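Local coordinates for protein erythropoietin (Homo sapiens, PDB 1EER) that acts as a hormone that binds and dimerises the erythropoietin receptor, activating JAK2 signalling and so controlling red-cell proliferation and differentiation, at residues Val41-Val46 with Pro129-Thr134. The protein carries 5 engineered substitutions. Residues are numbered along the deposited sequence; the frame is centred on the assembly and turned at random.
Sequences VPDTKV and PLRTIT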
# COMPACT_ATOMS: atom_id res chain seq x y z
N VAL A 41 -20.69 0.07 -11.50
CA VAL A 41 -19.36 0.39 -11.01
C VAL A 41 -18.60 1.16 -12.07
O VAL A 41 -19.00 1.19 -13.23
CB VAL A 41 -18.58 -0.90 -10.66
CG1 VAL A 41 -19.17 -1.52 -9.40
CG2 VAL A 41 -18.66 -1.89 -11.82
N PRO A 42 -17.49 1.81 -11.70
CA PRO A 42 -16.80 2.53 -12.77
C PRO A 42 -15.94 1.59 -13.62
O PRO A 42 -15.80 0.41 -13.31
CB PRO A 42 -15.97 3.57 -12.02
CG PRO A 42 -15.75 2.98 -10.65
CD PRO A 42 -16.80 1.93 -10.40
N ASP A 43 -15.40 2.11 -14.71
CA ASP A 43 -14.54 1.31 -15.56
C ASP A 43 -13.16 1.57 -14.99
O ASP A 43 -12.81 2.72 -14.74
CB ASP A 43 -14.59 1.79 -17.01
CG ASP A 43 -13.74 0.93 -17.93
OD1 ASP A 43 -12.89 0.16 -17.44
OD2 ASP A 43 -13.93 1.03 -19.16
N THR A 44 -12.37 0.52 -14.78
CA THR A 44 -11.04 0.71 -14.22
C THR A 44 -9.89 0.53 -15.20
O THR A 44 -8.73 0.78 -14.86
CB THR A 44 -10.80 -0.21 -13.01
OG1 THR A 44 -10.62 -1.56 -13.46
CG2 THR A 44 -11.98 -0.15 -12.05
N LYS A 45 -10.19 0.13 -16.43
CA LYS A 45 -9.11 -0.07 -17.39
C LYS A 45 -8.42 1.22 -17.79
O LYS A 45 -9.04 2.29 -17.89
CB LYS A 45 -9.62 -0.80 -18.63
CG LYS A 45 -10.52 0.01 -19.55
CD LYS A 45 -11.10 -0.85 -20.70
CE LYS A 45 -11.93 0.22 -21.42
NZ LYS A 45 -12.67 -0.17 -22.61
N VAL A 46 -7.12 1.13 -18.00
CA VAL A 46 -6.33 2.28 -18.42
C VAL A 46 -5.49 1.87 -19.63
O VAL A 46 -4.67 0.94 -19.55
CB VAL A 46 -5.39 2.79 -17.29
CG1 VAL A 46 -4.33 3.73 -17.86
CG2 VAL A 46 -6.20 3.51 -16.22
N PRO A 129 -22.93 8.20 -21.72
CA PRO A 129 -21.94 7.38 -21.02
C PRO A 129 -21.40 6.30 -21.95
O PRO A 129 -20.19 6.14 -22.09
CB PRO A 129 -22.73 6.80 -19.85
CG PRO A 129 -23.76 7.84 -19.55
CD PRO A 129 -24.06 8.57 -20.84
N LEU A 130 -22.32 5.59 -22.60
CA LEU A 130 -21.95 4.52 -23.51
C LEU A 130 -20.89 3.62 -22.87
O LEU A 130 -19.70 3.69 -23.20
CB LEU A 130 -21.40 5.11 -24.82
CG LEU A 130 -22.25 6.22 -25.45
CD1 LEU A 130 -21.39 7.05 -26.40
CD2 LEU A 130 -23.44 5.61 -26.17
N ARG A 131 -21.34 2.78 -21.94
CA ARG A 131 -20.47 1.85 -21.23
C ARG A 131 -21.29 1.03 -20.24
O ARG A 131 -21.77 -0.05 -20.57
CB ARG A 131 -19.37 2.63 -20.48
CG ARG A 131 -17.94 2.13 -20.72
CD ARG A 131 -17.89 0.63 -21.00
NE ARG A 131 -16.60 0.05 -20.66
CZ ARG A 131 -16.28 -1.22 -20.88
NH1 ARG A 131 -17.15 -2.04 -21.45
NH2 ARG A 131 -15.08 -1.67 -20.53
N THR A 132 -21.43 1.56 -19.03
CA THR A 132 -22.18 0.91 -17.95
C THR A 132 -21.72 -0.50 -17.59
O THR A 132 -22.18 -1.51 -18.14
CB THR A 132 -23.70 0.89 -18.24
OG1 THR A 132 -24.23 2.20 -18.02
CG2 THR A 132 -24.42 -0.09 -17.33
N ILE A 133 -20.79 -0.55 -16.64
CA ILE A 133 -20.24 -1.80 -16.14
C ILE A 133 -20.92 -2.04 -14.80
O ILE A 133 -21.25 -1.10 -14.09
CB ILE A 133 -18.71 -1.67 -15.91
CG1 ILE A 133 -18.00 -1.42 -17.24
CG2 ILE A 133 -18.16 -2.93 -15.26
CD1 ILE A 133 -16.54 -1.16 -17.10
N THR A 134 -21.13 -3.31 -14.46
CA THR A 134 -21.76 -3.63 -13.20
C THR A 134 -21.14 -4.87 -12.58
O THR A 134 -20.35 -5.57 -13.21
CB THR A 134 -23.28 -3.89 -13.35
OG1 THR A 134 -23.48 -5.09 -14.10
CG2 THR A 134 -23.96 -2.73 -14.06
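Val41 and Ile133 meet at the short two-stranded antiparallel sheet that strands 34-41 and 133-137 form in the crossover connections of this four-helix cytokine. Val41 N gives a nearly straight hydrogen bond to Ile133 O (2.9 Å, 172° at the hydrogen). Beside it the two side chains cross at about a right angle, Val41 CG2 against Ile133 CG2 at 3.6 Å. The longer branch of Ile133 reaches the loop, CD1 anti to CA (chi2 175°), and its methyl packs 3.5 Å from Asp43 CB. The same methyl lies over one face of the Arg131 guanidinium, offset toward its rim. Arg131 grips Asp43 side-on: NE and NH2 each donate at 3.2 Å to OD2, which sits in the guanidinium plane, while both nitrogens approach from one face of the carboxylate, whose plane is turned 62° from the guanidinium. Asp43 OD1 accepts from Lys45 N at 2.9 Å in an Asx turn, so that both carboxylate oxygens are held. Lys45 NZ comes tip to tip with Arg131 NH2 at 3.5 Å, a like-charge approach that Asp43 OD2, at a long 3.9 Å from Lys45 NZ, would partly offset. Lys45 NZ also pairs with an acidic side chain of another protein's chain, consistent with the receptor, and Arg131 NH1 bonds to backbone there. A salt-bridge network whose two basic residues bond to a partner protein thus adjoins the short crossover-loop sheet of a long-chain four-helix-bundle cytokine.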